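ABC transporter, periplasmic substrate-binding protein (Thermotoga maritima, PDB 2HPG) probably captures a small organic solute in the periplasm and delivers it to a tripartite ATP-independent (TRAP) membrane transporter. Local coordinates at residues P242-Y245 / Q246-E250; W30-A33 / V34-T38. All coordinates share one frame; numbering follows the deposited sequence.

Interaction 1: residues P242-Y245 / Q246-E250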
# COMPACT_ATOMS: atom_id res chain seq x y z
N PRO A 242 -18.61 -10.67 -19.25
CA PRO A 242 -19.99 -10.25 -19.08
C PRO A 242 -20.13 -9.32 -17.88
O PRO A 242 -19.41 -9.47 -16.91
CB PRO A 242 -20.75 -11.56 -18.81
CG PRO A 242 -19.76 -12.64 -18.80
CD PRO A 242 -18.42 -12.12 -19.07
N LYS A 243 -21.08 -8.38 -17.96
CA LYS A 243 -21.30 -7.41 -16.88
C LYS A 243 -21.53 -8.04 -15.51
O LYS A 243 -21.06 -7.51 -14.51
CB LYS A 243 -22.47 -6.49 -17.21
CG LYS A 243 -22.19 -5.56 -18.37
CD LYS A 243 -21.29 -4.40 -17.95
CE LYS A 243 -20.99 -3.48 -19.13
NZ LYS A 243 -20.13 -4.18 -20.14
N GLU A 244 -22.24 -9.15 -15.44
CA GLU A 244 -22.50 -9.84 -14.18
C GLU A 244 -21.18 -10.26 -13.54
O GLU A 244 -21.02 -10.19 -12.32
CB GLU A 244 -23.36 -11.08 -14.40
CG GLU A 244 -23.89 -11.69 -13.09
CD GLU A 244 -24.20 -13.18 -13.17
OE1 GLU A 244 -24.41 -13.70 -14.28
OE2 GLU A 244 -24.25 -13.82 -12.09
N TYR A 245 -20.26 -10.73 -14.36
CA TYR A 245 -18.96 -11.20 -13.85
C TYR A 245 -18.08 -10.03 -13.47
O TYR A 245 -17.33 -10.10 -12.51
CB TYR A 245 -18.26 -12.08 -14.88
CG TYR A 245 -18.89 -13.43 -15.14
CD1 TYR A 245 -19.97 -13.89 -14.38
CD2 TYR A 245 -18.38 -14.26 -16.12
CE1 TYR A 245 -20.53 -15.15 -14.63
CE2 TYR A 245 -18.92 -15.52 -16.37
CZ TYR A 245 -20.00 -15.95 -15.63
OH TYR A 245 -20.51 -17.21 -15.90
N GLN A 246 -18.18 -8.94 -14.22
CA GLN A 246 -17.48 -7.72 -13.87
C GLN A 246 -17.85 -7.27 -12.46
O GLN A 246 -16.97 -6.91 -11.66
CB GLN A 246 -17.82 -6.61 -14.89
CG GLN A 246 -17.25 -6.85 -16.27
CD GLN A 246 -17.52 -5.72 -17.25
OE1 GLN A 246 -17.33 -5.87 -18.45
NE2 GLN A 246 -17.96 -4.58 -16.75
N LYS A 247 -19.14 -7.32 -12.14
CA LYS A 247 -19.63 -6.90 -10.83
C LYS A 247 -19.23 -7.84 -9.72
O LYS A 247 -18.86 -7.39 -8.64
CB LYS A 247 -21.16 -6.71 -10.82
CG LYS A 247 -21.61 -5.38 -11.38
CD LYS A 247 -23.08 -5.08 -11.04
CE LYS A 247 -23.59 -3.87 -11.83
NZ LYS A 247 -24.90 -3.33 -11.28
N ILE A 248 -19.33 -9.15 -9.96
CA ILE A 248 -18.88 -10.15 -9.00
C ILE A 248 -17.39 -9.99 -8.66
O ILE A 248 -17.01 -10.06 -7.49
CB ILE A 248 -19.09 -11.57 -9.53
CG1 ILE A 248 -20.59 -11.90 -9.60
CG2 ILE A 248 -18.37 -12.60 -8.63
CD1 ILE A 248 -20.93 -12.98 -10.60
N ILE A 249 -16.57 -9.79 -9.67
CA ILE A 249 -15.13 -9.69 -9.44
C ILE A 249 -14.79 -8.48 -8.55
O ILE A 249 -14.05 -8.63 -7.56
CB ILE A 249 -14.32 -9.61 -10.75
CG1 ILE A 249 -14.42 -10.92 -11.51
CG2 ILE A 249 -12.87 -9.35 -10.46
CD1 ILE A 249 -13.96 -10.82 -12.96
N GLU A 250 -15.31 -7.31 -8.90
CA GLU A 250 -15.07 -6.08 -8.13
C GLU A 250 -15.64 -6.11 -6.72
O GLU A 250 -15.01 -5.64 -5.79
CB GLU A 250 -15.69 -4.88 -8.82
CG GLU A 250 -15.06 -4.49 -10.09
CD GLU A 250 -15.80 -3.34 -10.77
OE1 GLU A 250 -17.01 -3.49 -11.05
OE2 GLU A 250 -15.17 -2.29 -11.03
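Pro242 and Gln246 close the first turn of helix 243-278: Gln246 N donates to Pro242 O at 3.0 Å, and Lys247, Ile248 and Ile249 follow with i to i-4 bonds to Lys243, Glu244 and Tyr245. Pro242 is the N-cap residue. Along one flank Ile248 lies beside both Glu244 and Tyr245, and its CD1 does the touching. Ile248 CD1 sits 4.0 Å from Tyr245 CD1, oblique to the ring. In one of its two conformers Glu244 also brings OE2 to 3.7 Å from Ile248 CD1. Ile248 CG1 stands beside its own backbone N (chi1 -69°), which sends CD1 back along the helix toward these two residues. Tyr245 OH is hydrogen-bonded to Asp41, beyond the C-terminal end of helix 22-37. On another flank Lys243, bent at chi2, lays its CD alongside the end of the Gln246 side chain, which is buried against Leu241 and Phe238. Ile249 is buried, its CG1 3.2 Å from Tyr245 O, and packs on Leu133 and Val34. Across the contact the hydrogen bonds are thus all main-chain; the side chains add van der Waals contact, and the tyrosine hydroxyl spends its polarity on a neighbouring part of the fold.

Interaction 2: residues W30-A33 / V34-T38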
# COMPACT_ATOMS: atom_id res chain seq x y z
N TRP A 30 -10.76 -14.45 -2.17
CA TRP A 30 -11.39 -13.71 -3.25
C TRP A 30 -11.54 -14.55 -4.51
O TRP A 30 -12.61 -14.56 -5.13
CB TRP A 30 -10.59 -12.46 -3.56
CG TRP A 30 -10.87 -11.86 -4.87
CD1 TRP A 30 -12.04 -11.28 -5.28
CD2 TRP A 30 -9.94 -11.72 -5.94
NE1 TRP A 30 -11.89 -10.78 -6.55
CE2 TRP A 30 -10.62 -11.06 -6.99
CE3 TRP A 30 -8.60 -12.11 -6.13
CZ2 TRP A 30 -10.01 -10.77 -8.21
CZ3 TRP A 30 -7.98 -11.81 -7.34
CH2 TRP A 30 -8.68 -11.14 -8.36
N ALA A 31 -10.46 -15.22 -4.90
CA ALA A 31 -10.44 -16.08 -6.08
C ALA A 31 -11.46 -17.20 -5.96
O ALA A 31 -12.21 -17.47 -6.89
CB ALA A 31 -9.06 -16.67 -6.28
N LYS A 32 -11.48 -17.86 -4.80
CA LYS A 32 -12.43 -18.95 -4.56
C LYS A 32 -13.90 -18.47 -4.65
O LYS A 32 -14.73 -19.17 -5.24
CB LYS A 32 -12.10 -19.61 -3.22
CG LYS A 32 -12.88 -20.86 -2.92
CD LYS A 32 -12.18 -21.69 -1.83
CE LYS A 32 -11.06 -22.59 -2.41
NZ LYS A 32 -10.32 -23.41 -1.37
N ALA A 33 -14.19 -17.28 -4.12
CA ALA A 33 -15.54 -16.69 -4.17
C ALA A 33 -15.98 -16.29 -5.58
O ALA A 33 -17.13 -16.56 -5.96
CB ALA A 33 -15.63 -15.46 -3.23
N VAL A 34 -15.10 -15.65 -6.36
CA VAL A 34 -15.37 -15.37 -7.78
C VAL A 34 -15.62 -16.64 -8.59
O VAL A 34 -16.51 -16.69 -9.41
CB VAL A 34 -14.24 -14.56 -8.42
CG1 VAL A 34 -14.39 -14.52 -9.95
CG2 VAL A 34 -14.23 -13.18 -7.85
N GLU A 35 -14.82 -17.67 -8.33
CA GLU A 35 -14.99 -18.96 -8.98
C GLU A 35 -16.36 -19.56 -8.65
O GLU A 35 -17.07 -20.01 -9.54
CB GLU A 35 -13.84 -19.90 -8.61
CG GLU A 35 -12.57 -19.59 -9.40
CD GLU A 35 -11.29 -20.10 -8.77
OE1 GLU A 35 -11.35 -20.97 -7.89
OE2 GLU A 35 -10.21 -19.61 -9.16
N GLU A 36 -16.72 -19.55 -7.36
CA GLU A 36 -18.02 -20.05 -6.91
C GLU A 36 -19.19 -19.30 -7.54
O GLU A 36 -20.08 -19.90 -8.13
CB GLU A 36 -18.11 -19.98 -5.39
CG GLU A 36 -17.24 -21.03 -4.68
CD GLU A 36 -17.18 -20.83 -3.18
OE1 GLU A 36 -17.87 -19.92 -2.68
OE2 GLU A 36 -16.45 -21.60 -2.52
N LYS A 37 -19.16 -17.98 -7.44
CA LYS A 37 -20.27 -17.15 -7.91
C LYS A 37 -20.38 -17.01 -9.44
O LYS A 37 -21.40 -16.52 -9.94
CB LYS A 37 -20.19 -15.77 -7.26
CG LYS A 37 -20.35 -15.83 -5.74
CD LYS A 37 -20.71 -14.48 -5.15
CE LYS A 37 -20.63 -14.49 -3.62
NZ LYS A 37 -21.18 -15.75 -2.99
N THR A 38 -19.33 -17.40 -10.17
CA THR A 38 -19.36 -17.42 -11.65
C THR A 38 -19.52 -18.85 -12.16
O THR A 38 -19.42 -19.10 -13.36
CB THR A 38 -18.05 -16.86 -12.26
OG1 THR A 38 -16.95 -17.71 -11.89
CG2 THR A 38 -17.81 -15.45 -11.81
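Trp30 and Val34 form the tight side of this last stretch of helix 22-37. They lie side by side one turn apart, with Val34 CG2 3.6 Å from Trp30 NE1 and 3.9 Å from Trp30 CD1, oblique to the indole. Trp30 CG is anti to the backbone N (chi1 162°), which carries the ring along the helix toward Val34. Its NE1 hydrogen is used on Ile249 O of helix 243-278, while Phe13 meets the indole edge-to-face. Beneath the side chains, Val34 N bonds to Trp30 O at 3.0 Å and nearly straight, 173° at the hydrogen. The same pattern is repeated from Glu35 to Ala31, Glu36 to Lys32 and Lys37 to Ala33.

Helix 22-37 is the crossover of a beta-alpha-beta unit, linking the parallel strands 9-14 and 42-47, and its inner side rests on the second of them: Trp30, Ala31 and Val34 all touch Ile44. Glu35 belongs to this side too. In one of its two conformers, Glu35 CG passes 3.3 Å from Ala31 O, and OE2 accepts a hydrogen bond from Ile44 N, tying the helix to the strand. At the C-terminal end Thr38 leaves helical geometry, yet its OG1 donates back to Val34 O at 2.7 Å and is also hydrogen-bonded with Val42 N, where the chain turns into the strand.

The outer side is looser. Lys32 and Glu36 cross at a slant, Lys32 CG coming 3.7 Å from Glu36 OE2, but Lys32 NZ stays 6.5 Å from that oxygen; the opposite charges probably attract only at a distance. Both chains lie on the surface of the molecule, as does Lys37, whose CG brushes Ala33 O at 3.3 Å before the chain passes Glu252. Glu36 and Lys37 also meet a neighbouring molecule in the crystal, which may influence their conformations.

Overall arrangement
Interactions 1 and 2 sit at the same end of the molecule, centres about 11 Å apart, on two helices that pack together: 242-250 begins helix 243-278 and 30-38 finishes helix 22-37. Both combine a buried side with an exposed one. The buried sides meet in a junction of apolar and polar contacts between the helices, and nearer the surface Ile248 CD1 packs 3.6 Å from Lys37 O. Their outside polar partners differ. Interaction 2 bonds to main-chain N-H groups at and leading into the next strand, 42-47, whereas interaction 1 reaches charged side chains, Tyr245 bonding to Asp41 and Glu250 forming a salt bridge with Lys131 of strand 130-146.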